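Local coordinates for amino acid ABC transporter, periplasmic amino acid-binding protein (Brucella ovis, PDB 4Z9N), which binds glutathione and probably delivers it to an ABC transporter in the inner membrane, as a periplasmic solute-binding protein, at residues D[230-240]-D[315-326]. Numbering follows the deposited sequence.
Sequences WTHNALLNAEE and QWNKGGLQYGIP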
loop_
_atom_site.group_PDB
_atom_site.type_symbol
_atom_site.label_atom_id
_atom_site.label_comp_id
_atom_site.label_asym_id
_atom_site.label_seq_id
_atom_site.Cartn_x
_atom_site.Cartn_y
_atom_site.Cartn_z
ATOM N N TRP D 230 7.773 -5.209 -7.186
ATOM C CA TRP D 230 7.340 -4.893 -8.522
ATOM C C TRP D 230 6.856 -6.127 -9.278
ATOM O O TRP D 230 6.099 -5.984 -10.229
ATOM C CB TRP D 230 8.447 -4.128 -9.242
ATOM C CG TRP D 230 8.356 -2.736 -8.768
ATOM C CD1 TRP D 230 9.145 -2.121 -7.835
ATOM C CD2 TRP D 230 7.327 -1.796 -9.105
ATOM N NE1 TRP D 230 8.692 -0.846 -7.601
ATOM C CE2 TRP D 230 7.583 -0.615 -8.374
ATOM C CE3 TRP D 230 6.235 -1.828 -9.982
ATOM C CZ2 TRP D 230 6.774 0.520 -8.478
ATOM C CZ3 TRP D 230 5.437 -0.696 -10.095
ATOM C CH2 TRP D 230 5.710 0.465 -9.344
ATOM N N THR D 231 7.210 -7.324 -8.808
ATOM C CA THR D 231 6.510 -8.532 -9.256
ATOM C C THR D 231 5.019 -8.416 -8.897
ATOM O O THR D 231 4.149 -8.593 -9.753
ATOM C CB THR D 231 7.103 -9.810 -8.632
ATOM O OG1 THR D 231 8.436 -9.989 -9.113
ATOM C CG2 THR D 231 6.264 -11.037 -9.001
ATOM N N HIS D 232 4.736 -8.112 -7.630
ATOM C CA HIS D 232 3.366 -7.892 -7.165
ATOM C C HIS D 232 2.616 -6.838 -7.975
ATOM O O HIS D 232 1.482 -7.052 -8.405
ATOM C CB HIS D 232 3.396 -7.485 -5.691
ATOM C CG HIS D 232 2.079 -7.030 -5.147
ATOM N ND1 HIS D 232 0.962 -7.838 -5.105
ATOM C CD2 HIS D 232 1.725 -5.866 -4.542
ATOM C CE1 HIS D 232 -0.032 -7.179 -4.527
ATOM N NE2 HIS D 232 0.409 -5.983 -4.175
ATOM N N ASN D 233 3.246 -5.695 -8.187
ATOM C CA ASN D 233 2.530 -4.615 -8.850
ATOM C C ASN D 233 2.385 -4.895 -10.337
ATOM O O ASN D 233 1.401 -4.475 -10.945
ATOM C CB ASN D 233 3.216 -3.278 -8.577
ATOM C CG ASN D 233 2.887 -2.753 -7.188
ATOM O OD1 ASN D 233 1.812 -2.199 -6.980
ATOM N ND2 ASN D 233 3.794 -2.961 -6.221
ATOM N N ALA D 234 3.319 -5.658 -10.908
ATOM C CA ALA D 234 3.168 -6.094 -12.286
ATOM C C ALA D 234 1.937 -6.984 -12.404
ATOM O O ALA D 234 1.159 -6.852 -13.355
ATOM C CB ALA D 234 4.413 -6.836 -12.781
ATOM N N LEU D 235 1.758 -7.886 -11.444
ATOM C CA LEU D 235 0.586 -8.762 -11.462
ATOM C C LEU D 235 -0.710 -7.948 -11.435
ATOM O O LEU D 235 -1.678 -8.268 -12.143
ATOM C CB LEU D 235 0.612 -9.736 -10.280
ATOM C CG LEU D 235 1.671 -10.843 -10.366
ATOM C CD1 LEU D 235 1.789 -11.574 -9.036
ATOM C CD2 LEU D 235 1.332 -11.815 -11.495
ATOM N N LEU D 236 -0.734 -6.915 -10.590
ATOM C CA LEU D 236 -1.905 -6.043 -10.484
ATOM C C LEU D 236 -2.142 -5.237 -11.768
ATOM O O LEU D 236 -3.264 -5.188 -12.275
ATOM C CB LEU D 236 -1.760 -5.093 -9.299
ATOM C CG LEU D 236 -1.823 -5.764 -7.912
ATOM C CD1 LEU D 236 -1.655 -4.739 -6.773
ATOM C CD2 LEU D 236 -3.130 -6.567 -7.727
ATOM N N ASN D 237 -1.092 -4.587 -12.276
ATOM C CA ASN D 237 -1.233 -3.784 -13.492
ATOM C C ASN D 237 -1.711 -4.636 -14.669
ATOM O O ASN D 237 -2.576 -4.200 -15.437
ATOM C CB ASN D 237 0.088 -3.077 -13.849
ATOM C CG ASN D 237 0.243 -1.732 -13.152
ATOM O OD1 ASN D 237 -0.313 -0.724 -13.590
ATOM N ND2 ASN D 237 0.996 -1.713 -12.055
ATOM N N ALA D 238 -1.160 -5.840 -14.798
ATOM C CA ALA D 238 -1.534 -6.728 -15.895
ATOM C C ALA D 238 -3.020 -7.054 -15.833
ATOM O O ALA D 238 -3.711 -7.008 -16.856
ATOM C CB ALA D 238 -0.708 -8.005 -15.870
ATOM N N GLU D 239 -3.532 -7.345 -14.642
ATOM C CA GLU D 239 -4.962 -7.631 -14.555
ATOM C C GLU D 239 -5.758 -6.388 -14.948
ATOM O O GLU D 239 -6.702 -6.474 -15.742
ATOM C CB GLU D 239 -5.395 -8.104 -13.163
ATOM C CG GLU D 239 -6.873 -8.516 -13.178
ATOM C CD GLU D 239 -7.474 -8.806 -11.821
ATOM O OE1 GLU D 239 -6.863 -8.462 -10.779
ATOM O OE2 GLU D 239 -8.577 -9.404 -11.807
ATOM N N GLU D 240 -5.366 -5.231 -14.420
ATOM C CA GLU D 240 -6.065 -3.981 -14.740
ATOM C C GLU D 240 -6.109 -3.714 -16.256
ATOM O O GLU D 240 -7.101 -3.176 -16.784
ATOM C CB GLU D 240 -5.407 -2.790 -14.021
ATOM C CG GLU D 240 -6.211 -1.491 -14.184
ATOM C CD GLU D 240 -5.511 -0.267 -13.604
ATOM O OE1 GLU D 240 -4.716 -0.426 -12.658
ATOM O OE2 GLU D 240 -5.756 0.849 -14.120
ATOM N N GLN D 315 -9.784 -5.333 -7.751
ATOM C CA GLN D 315 -9.084 -4.154 -8.243
ATOM C C GLN D 315 -9.666 -2.877 -7.648
ATOM O O GLN D 315 -10.868 -2.786 -7.375
ATOM C CB GLN D 315 -9.175 -4.107 -9.768
ATOM C CG GLN D 315 -8.240 -5.077 -10.506
ATOM C CD GLN D 315 -6.787 -4.642 -10.505
ATOM O OE1 GLN D 315 -6.486 -3.448 -10.432
ATOM N NE2 GLN D 315 -5.880 -5.604 -10.632
ATOM N N TRP D 316 -8.802 -1.882 -7.494
ATOM C CA TRP D 316 -9.166 -0.577 -6.950
ATOM C C TRP D 316 -10.307 0.085 -7.726
ATOM O O TRP D 316 -11.148 0.776 -7.142
ATOM C CB TRP D 316 -7.917 0.329 -6.944
ATOM C CG TRP D 316 -7.447 0.656 -8.341
ATOM C CD1 TRP D 316 -6.690 -0.127 -9.175
ATOM C CD2 TRP D 316 -7.732 1.857 -9.060
ATOM N NE1 TRP D 316 -6.485 0.533 -10.381
ATOM C CE2 TRP D 316 -7.115 1.750 -10.329
ATOM C CE3 TRP D 316 -8.449 3.024 -8.750
ATOM C CZ2 TRP D 316 -7.191 2.771 -11.291
ATOM C CZ3 TRP D 316 -8.524 4.038 -9.706
ATOM C CH2 TRP D 316 -7.907 3.897 -10.966
ATOM N N ASN D 317 -10.355 -0.131 -9.038
ATOM C CA ASN D 317 -11.385 0.505 -9.854
ATOM C C ASN D 317 -12.564 -0.430 -10.087
ATOM O O ASN D 317 -13.395 -0.186 -10.967
ATOM C CB ASN D 317 -10.809 0.979 -11.199
ATOM C CG ASN D 317 -10.198 -0.143 -12.012
ATOM O OD1 ASN D 317 -10.056 -1.271 -11.543
ATOM N ND2 ASN D 317 -9.829 0.169 -13.253
ATOM N N LYS D 318 -12.628 -1.500 -9.299
ATOM C CA LYS D 318 -13.771 -2.407 -9.297
ATOM C C LYS D 318 -14.274 -2.607 -7.865
ATOM O O LYS D 318 -14.891 -3.625 -7.559
ATOM C CB LYS D 318 -13.402 -3.767 -9.905
ATOM C CG LYS D 318 -12.868 -3.703 -11.332
ATOM C CD LYS D 318 -13.876 -3.123 -12.296
ATOM C CE LYS D 318 -13.353 -3.198 -13.717
ATOM N NZ LYS D 318 -13.172 -4.618 -14.121
ATOM N N GLY D 319 -13.967 -1.653 -6.986
ATOM C CA GLY D 319 -14.543 -1.627 -5.651
ATOM C C GLY D 319 -13.681 -2.230 -4.555
ATOM O O GLY D 319 -14.117 -2.333 -3.402
ATOM N N GLY D 320 -12.467 -2.646 -4.908
ATOM C CA GLY D 320 -11.564 -3.218 -3.934
ATOM C C GLY D 320 -10.416 -2.312 -3.532
ATOM O O GLY D 320 -10.450 -1.108 -3.787
ATOM N N LEU D 321 -9.400 -2.908 -2.915
ATOM C CA LEU D 321 -8.237 -2.177 -2.394
ATOM C C LEU D 321 -6.957 -2.406 -3.199
ATOM O O LEU D 321 -5.928 -1.752 -2.947
ATOM C CB LEU D 321 -7.971 -2.584 -0.936
ATOM C CG LEU D 321 -9.102 -2.380 0.066
ATOM C CD1 LEU D 321 -8.673 -2.831 1.476
ATOM C CD2 LEU D 321 -9.534 -0.897 0.086
ATOM N N GLN D 322 -6.985 -3.334 -4.156
ATOM C CA GLN D 322 -5.726 -3.722 -4.790
ATOM C C GLN D 322 -5.374 -2.749 -5.888
ATOM O O GLN D 322 -6.082 -2.625 -6.894
ATOM C CB GLN D 322 -5.780 -5.162 -5.327
ATOM C CG GLN D 322 -5.800 -6.230 -4.232
ATOM C CD GLN D 322 -4.430 -6.439 -3.593
ATOM O OE1 GLN D 322 -3.447 -5.798 -3.968
ATOM N NE2 GLN D 322 -4.368 -7.329 -2.611
ATOM N N TYR D 323 -4.262 -2.052 -5.686
ATOM C CA TYR D 323 -3.901 -0.921 -6.545
ATOM C C TYR D 323 -2.497 -1.097 -7.083
ATOM O O TYR D 323 -1.534 -1.045 -6.333
ATOM C CB TYR D 323 -4.026 0.376 -5.743
ATOM C CG TYR D 323 -3.748 1.687 -6.465
ATOM C CD1 TYR D 323 -2.451 2.199 -6.536
ATOM C CD2 TYR D 323 -4.793 2.457 -6.989
ATOM C CE1 TYR D 323 -2.196 3.412 -7.156
ATOM C CE2 TYR D 323 -4.544 3.691 -7.601
ATOM C CZ TYR D 323 -3.247 4.153 -7.677
ATOM O OH TYR D 323 -2.994 5.368 -8.260
ATOM N N GLY D 324 -2.376 -1.339 -8.383
ATOM C CA GLY D 324 -1.059 -1.517 -8.966
ATOM C C GLY D 324 -0.392 -0.164 -9.139
ATOM O O GLY D 324 -0.898 0.707 -9.839
ATOM N N ILE D 325 0.741 0.022 -8.477
ATOM C CA ILE D 325 1.489 1.264 -8.584
ATOM C C ILE D 325 2.003 1.343 -10.017
ATOM O O ILE D 325 2.340 0.320 -10.600
ATOM C CB ILE D 325 2.612 1.296 -7.499
ATOM C CG1 ILE D 325 1.993 1.147 -6.112
ATOM C CG2 ILE D 325 3.416 2.582 -7.544
ATOM C CD1 ILE D 325 3.016 0.936 -5.032
ATOM N N PRO D 326 2.003 2.544 -10.620
ATOM C CA PRO D 326 2.294 2.604 -12.057
ATOM C C PRO D 326 3.700 2.185 -12.467
ATOM O O PRO D 326 4.690 2.567 -11.850
ATOM C CB PRO D 326 2.061 4.077 -12.401
ATOM C CG PRO D 326 2.129 4.815 -11.079
ATOM C CD PRO D 326 1.551 3.844 -10.091
HETATM O O HOH W 1 0.368 -2.495 -4.549
HETATM O O HOH W 2 -4.102 -2.130 -10.594
HETATM O O HOH W 3 -9.410 -1.852 -15.602
#
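The indole of Trp316 has Glu240 OE1 and Gln322 O at its edge, carries Tyr323 CD2 on one face near the rim and has Asn317 CB over the centre of the other. Trp230 likewise offers an edge, its CZ3 lying 3.3 Å from Ile325 O, while CH2 packs against Ile325 CG2. In this family 3 solute-binding fold the last turns of helix 222-240 are lined by the irregular C-terminal segment 315-326, and the pairing illustrates how side-chain amides and carboxylates can fasten an irregular chain to a helix. Trp316 NE1 donates to Glu240 OE1 in the ring plane (3.0 Å) but from well above the carboxylate; the same oxygen forms a salt bridge with Lys210 of the second subunit. Gln315, its chain bent about the CB-CG bond (chi2 -75°), lays its amide against the helix, so that NE2 reaches both Leu236 O (3.1 Å) and, almost straight, Glu239 OE1. Arg310 pairs with the other carboxylate oxygen, OE2, which should help hold Glu239 in place. Gly324 brings its CA against the helix beside Leu236, 3.7 Å from Leu236 CB. One water joins Gly324 N to Glu240 OE1 and Gln315 OE1. Beyond the glycine, Ile325 is held at both backbone ends: its N donates to Asn233 OD1 (2.9 Å, 173°), and Asn237 ND2, which also bonds Asn233 O, reaches Ile325 O at 2.8 Å from above the carbonyl plane.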